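Local atomic coordinates of titin (Homo sapiens, PDB entry 1WAA), a protein that contributes passive elasticity to the muscle sarcomere through long chains of immunoglobulin domains, of which this I-set domain is one. Residues K10-V15 against F25-S30; V15-G20 against A86-K91. One frame throughout, in Å; residues are numbered along the deposited sequence.

Overall arrangement
From the N terminus the chain runs through strand 8-10, a short loop and strand 15-18 before turning back as strand 23-29. Interaction 1 closes this small excursion, laying residues 10-15 against 25-30 with only nine residues between them. Interaction 2 closes nearly the whole domain, because residues 15-20 wait for residues 86-91 of the last strand, 82-91, 66 residues further on. The two contacts cross along the chain and share Val15. Interaction 1 belongs to the antiparallel sheet and interaction 2 to the mixed sheet facing it, so the N-terminal run changes sheets between them. They meet where Leu12, Tyr13 and Gly14 touch Ala86 and where Phe25 packs on Leu88.

Interaction 1. Residues K10-V15 against F25-S30; sequences KPLYGV and FEIELS. With ZN (zinc ion), chain Q.
Lys10 and Glu28 form an antiparallel hydrogen-bonded pair, Lys10 N giving to Glu28 O at 3.1 Å and Glu28 N to Lys10 O at 3.0 Å, while the two segments run in almost opposite directions. Past Lys10 the direct pairing stops. Pro11 has no N-H to offer a sheet, and water bridges the backbones instead: one water donates to both Pro11 O and Glu26 O, and another accepts from Tyr13 N and Glu26 N.

Lys10 and Glu28 lie side by side, their aliphatic parts touching. The lysine runs nearly straight to CE and then bends (chi4 56°), bringing Lys10 NZ to a long salt bridge of 3.9 Å with Glu28 OE2; the stronger polar partner of Glu28 is Lys59. The Glu26 side chain leaves the strand away from the partner segment, and its carboxylate binds the zinc ion, closely through OE1 at 2.0 Å and more loosely through OE2 at 2.6 Å, together with a water and with an acidic and a polar side chain of a neighbouring protein chain.

Turned into the domain, Leu12 sets its CD1 branch 3.6 Å from Ile27 CB and also brushes Phe25 CB, a place suited to a branched aliphatic group. Val15 carries CG1 anti to the backbone N (chi1 -177°), which leaves CG2 over one face of the Phe25 ring. This CH-pi contact measures 3.6 Å from Val15 CG2 to the centroid of the Phe25 ring, 20° off the ring normal.

The apolar side chains continue into the core between the sheets, where Leu12 and Ile27 reach Phe77, and Phe25 reaches Val75, two residues of strand 73-79. On its far edge strand 23-29 is bonded to strand 59-64, and Leu12 also packs on Ala86 of strand 82-91.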
# COMPACT_ATOMS: atom_id res chain seq x y z
N LYS F 10 -10.85 -9.33 -15.66
CA LYS F 10 -10.21 -10.52 -16.24
C LYS F 10 -10.44 -11.67 -15.29
O LYS F 10 -9.98 -11.62 -14.15
CB LYS F 10 -8.70 -10.33 -16.46
CG LYS F 10 -8.37 -9.10 -17.29
CD LYS F 10 -6.96 -9.14 -17.87
CE LYS F 10 -6.71 -7.90 -18.75
NZ LYS F 10 -6.96 -6.65 -17.97
N PRO F 11 -11.21 -12.67 -15.75
CA PRO F 11 -11.58 -13.81 -14.90
C PRO F 11 -10.42 -14.76 -14.64
O PRO F 11 -9.41 -14.74 -15.36
CB PRO F 11 -12.72 -14.50 -15.69
CG PRO F 11 -12.44 -14.17 -17.13
CD PRO F 11 -11.82 -12.75 -17.10
N LEU F 12 -10.58 -15.58 -13.61
CA LEU F 12 -9.71 -16.71 -13.33
C LEU F 12 -9.64 -17.62 -14.56
O LEU F 12 -10.64 -17.86 -15.22
CB LEU F 12 -10.32 -17.48 -12.17
CG LEU F 12 -9.80 -17.42 -10.71
CD1 LEU F 12 -8.76 -16.37 -10.47
CD2 LEU F 12 -10.92 -17.35 -9.66
N TYR F 13 -8.46 -18.14 -14.87
CA TYR F 13 -8.34 -19.18 -15.87
C TYR F 13 -8.03 -20.52 -15.18
O TYR F 13 -7.45 -20.52 -14.08
CB TYR F 13 -7.22 -18.85 -16.85
CG TYR F 13 -7.60 -17.89 -17.93
CD1 TYR F 13 -7.49 -18.25 -19.26
CD2 TYR F 13 -8.09 -16.61 -17.62
CE1 TYR F 13 -7.82 -17.36 -20.25
CE2 TYR F 13 -8.44 -15.72 -18.61
CZ TYR F 13 -8.31 -16.10 -19.91
OH TYR F 13 -8.66 -15.23 -20.93
N GLY F 14 -8.36 -21.63 -15.82
CA GLY F 14 -8.02 -22.94 -15.25
C GLY F 14 -6.52 -23.17 -15.18
O GLY F 14 -5.79 -22.59 -15.97
N VAL F 15 -6.06 -24.00 -14.24
CA VAL F 15 -4.64 -24.35 -14.11
C VAL F 15 -4.53 -25.86 -13.97
O VAL F 15 -5.34 -26.48 -13.25
CB VAL F 15 -4.00 -23.69 -12.86
CG1 VAL F 15 -2.51 -24.00 -12.75
CG2 VAL F 15 -4.25 -22.15 -12.84
N PHE F 25 -3.01 -18.55 -9.57
CA PHE F 25 -4.25 -17.99 -10.15
C PHE F 25 -4.23 -16.47 -10.07
O PHE F 25 -3.55 -15.87 -9.19
CB PHE F 25 -5.48 -18.50 -9.41
CG PHE F 25 -5.74 -19.99 -9.58
CD1 PHE F 25 -6.67 -20.43 -10.52
CD2 PHE F 25 -5.08 -20.92 -8.79
CE1 PHE F 25 -6.91 -21.78 -10.68
CE2 PHE F 25 -5.33 -22.27 -8.94
CZ PHE F 25 -6.24 -22.70 -9.89
N GLU F 26 -4.99 -15.85 -10.97
CA GLU F 26 -4.94 -14.39 -11.15
C GLU F 26 -6.29 -13.92 -11.63
O GLU F 26 -6.86 -14.42 -12.62
CB GLU F 26 -3.82 -14.03 -12.14
CG GLU F 26 -3.65 -12.53 -12.46
CD GLU F 26 -3.18 -12.28 -13.86
OE1 GLU F 26 -3.05 -11.10 -14.21
OE2 GLU F 26 -2.98 -13.24 -14.63
N ILE F 27 -6.81 -12.92 -10.91
CA ILE F 27 -8.06 -12.28 -11.30
C ILE F 27 -7.83 -10.78 -11.21
O ILE F 27 -7.12 -10.32 -10.32
CB ILE F 27 -9.24 -12.76 -10.44
CG1 ILE F 27 -10.57 -12.15 -10.95
CG2 ILE F 27 -8.98 -12.52 -8.94
CD1 ILE F 27 -11.80 -12.51 -10.11
N GLU F 28 -8.42 -10.04 -12.14
CA GLU F 28 -8.30 -8.60 -12.16
C GLU F 28 -9.71 -8.06 -11.92
O GLU F 28 -10.67 -8.44 -12.65
CB GLU F 28 -7.78 -8.15 -13.52
CG GLU F 28 -7.73 -6.62 -13.71
CD GLU F 28 -6.31 -6.08 -13.65
OE1 GLU F 28 -5.53 -6.53 -12.78
OE2 GLU F 28 -5.96 -5.21 -14.50
N LEU F 29 -9.83 -7.18 -10.92
CA LEU F 29 -11.09 -6.50 -10.62
C LEU F 29 -11.17 -5.11 -11.26
O LEU F 29 -10.20 -4.59 -11.76
CB LEU F 29 -11.30 -6.40 -9.11
CG LEU F 29 -11.16 -7.71 -8.33
CD1 LEU F 29 -11.49 -7.47 -6.85
CD2 LEU F 29 -12.11 -8.75 -8.93
N SER F 30 -12.37 -4.52 -11.25
CA SER F 30 -12.55 -3.19 -11.80
C SER F 30 -12.00 -2.07 -10.94
O SER F 30 -11.95 -0.93 -11.40
CB SER F 30 -14.04 -2.91 -12.02
OG SER F 30 -14.78 -3.13 -10.84
ZN ZN Q . -2.34 -11.23 -16.12
O HOH W 1 -6.87 -13.79 -15.31
O HOH W 2 -5.98 -17.68 -13.25
O HOH W 3 -4.06 -10.47 -17.14

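Interaction 2. Residues V15-G20 against A86-K91; sequences VEVFVG and ANLKVK
Glu16 and Lys91 are brought together by their torsions: Glu16 holds CG between the backbone N and the carbonyl carbon (chi1 73°), lifting an extended chain from the strand, and Lys91, with CG anti to the carbonyl carbon (chi1 -47°), bends at chi3 (-92°) and swings its end across to meet it. Lys91 NZ donates to Glu16 OE1 at 2.8 Å, on the anti side and out of the carboxylate plane. The other oxygen, Glu16 OE2, forms a salt bridge of 3.3 Å with Lys89 NZ, the lysine lying alongside the glutamate. One carboxylate thus serves two ammonium groups, which would be expected to stabilise its charged form at this exposed face. Lys91 also passes its CE over one face of the Phe18 ring, 4.2 Å from the ring centroid, a CH-pi contact that uses the polarised methylene of the lysine. With an alanine in place of Lys91, Glu16 OE1 would probably lose its close ammonium partner and the Phe18 ring the methylene that lies over this face.

Beneath, the backbones are zipped in parallel register. Val15 and Val17 each use both N-H and C=O, the tightest of these bonds being Lys91 N to Val17 O at 2.7 Å; Val19 N adds a last bond to Lys91 O at 3.0 Å.

The opposite face is apolar, as suits its inward turn: Val17 CG2 meets Leu88 CD2 at 4.1 Å, and beyond the strand end Val19 CG1 packs 3.6 Å from Val90 CG1. Leu88 reaches on to Ala23 and Phe25.

This parallel pairing of strands 15-18 and 82-91, the A' and G strands of the immunoglobulin fold, is characteristic of I-set domains; in titin, where the two strands would be sheared lengthwise under stretch, its backbone bonds are regarded as the mechanical clamp that resists unfolding.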
# COMPACT_ATOMS: atom_id res chain seq x y z
N VAL F 15 -6.06 -24.00 -14.24
CA VAL F 15 -4.64 -24.35 -14.11
C VAL F 15 -4.53 -25.86 -13.97
O VAL F 15 -5.34 -26.48 -13.25
CB VAL F 15 -4.00 -23.69 -12.86
CG1 VAL F 15 -2.51 -24.00 -12.75
CG2 VAL F 15 -4.25 -22.15 -12.84
N GLU F 16 -3.60 -26.47 -14.67
CA GLU F 16 -3.24 -27.85 -14.38
C GLU F 16 -1.76 -28.04 -14.03
O GLU F 16 -0.90 -27.46 -14.71
CB GLU F 16 -3.70 -28.79 -15.48
CG GLU F 16 -2.93 -28.74 -16.77
CD GLU F 16 -3.37 -29.83 -17.73
OE1 GLU F 16 -2.50 -30.63 -18.16
OE2 GLU F 16 -4.58 -29.89 -18.04
N VAL F 17 -1.47 -28.80 -12.97
CA VAL F 17 -0.09 -28.95 -12.46
C VAL F 17 0.16 -30.39 -12.01
O VAL F 17 -0.81 -31.09 -11.68
CB VAL F 17 0.23 -27.98 -11.27
CG1 VAL F 17 0.34 -26.55 -11.76
CG2 VAL F 17 -0.79 -28.08 -10.17
N PHE F 18 1.42 -30.84 -12.04
CA PHE F 18 1.77 -32.16 -11.51
C PHE F 18 1.86 -32.04 -10.00
O PHE F 18 2.10 -30.96 -9.51
CB PHE F 18 3.09 -32.66 -12.10
CG PHE F 18 3.00 -33.00 -13.57
CD1 PHE F 18 3.29 -32.04 -14.54
CD2 PHE F 18 2.59 -34.26 -13.98
CE1 PHE F 18 3.19 -32.35 -15.91
CE2 PHE F 18 2.49 -34.58 -15.34
CZ PHE F 18 2.79 -33.62 -16.31
N VAL F 19 1.66 -33.13 -9.26
CA VAL F 19 1.71 -33.02 -7.81
C VAL F 19 3.10 -32.53 -7.39
O VAL F 19 4.12 -32.91 -7.99
CB VAL F 19 1.34 -34.34 -7.03
CG1 VAL F 19 0.27 -35.17 -7.73
CG2 VAL F 19 2.52 -35.14 -6.74
N GLY F 20 3.14 -31.69 -6.36
CA GLY F 20 4.40 -31.21 -5.86
C GLY F 20 4.75 -29.88 -6.49
O GLY F 20 5.59 -29.15 -5.95
N ALA F 86 -12.52 -21.16 -11.41
CA ALA F 86 -11.79 -21.91 -12.41
C ALA F 86 -11.33 -23.23 -11.80
O ALA F 86 -11.22 -23.35 -10.57
CB ALA F 86 -10.60 -21.13 -12.89
N ASN F 87 -11.05 -24.19 -12.68
CA ASN F 87 -10.61 -25.52 -12.32
C ASN F 87 -9.12 -25.55 -12.02
O ASN F 87 -8.32 -24.98 -12.76
CB ASN F 87 -10.95 -26.51 -13.45
CG ASN F 87 -10.70 -28.00 -13.07
OD1 ASN F 87 -9.91 -28.69 -13.73
ND2 ASN F 87 -11.39 -28.49 -12.04
N LEU F 88 -8.80 -26.18 -10.89
CA LEU F 88 -7.46 -26.66 -10.60
C LEU F 88 -7.44 -28.16 -10.85
O LEU F 88 -8.24 -28.90 -10.26
CB LEU F 88 -7.15 -26.44 -9.13
CG LEU F 88 -5.72 -26.35 -8.57
CD1 LEU F 88 -5.65 -27.08 -7.28
CD2 LEU F 88 -4.59 -26.74 -9.53
N LYS F 89 -6.55 -28.60 -11.73
CA LYS F 89 -6.37 -30.01 -11.99
C LYS F 89 -4.96 -30.39 -11.56
O LYS F 89 -3.98 -29.83 -12.07
CB LYS F 89 -6.61 -30.34 -13.48
CG LYS F 89 -6.18 -31.79 -13.84
CD LYS F 89 -6.85 -32.37 -15.08
CE LYS F 89 -6.46 -31.64 -16.34
NZ LYS F 89 -6.45 -32.56 -17.53
N VAL F 90 -4.84 -31.32 -10.61
CA VAL F 90 -3.54 -31.84 -10.17
C VAL F 90 -3.32 -33.23 -10.80
O VAL F 90 -4.14 -34.15 -10.64
CB VAL F 90 -3.39 -31.83 -8.60
CG1 VAL F 90 -2.02 -32.38 -8.17
CG2 VAL F 90 -3.62 -30.43 -8.02
N LYS F 91 -2.23 -33.37 -11.55
CA LYS F 91 -1.97 -34.63 -12.27
C LYS F 91 -0.86 -35.42 -11.63
O LYS F 91 0.01 -34.86 -10.99
CB LYS F 91 -1.58 -34.37 -13.73
CG LYS F 91 -2.45 -33.38 -14.45
CD LYS F 91 -2.00 -33.17 -15.90
CE LYS F 91 -1.01 -32.01 -15.99
NZ LYS F 91 -0.27 -32.01 -17.30
O HOH W 4 -7.62 -27.21 -15.14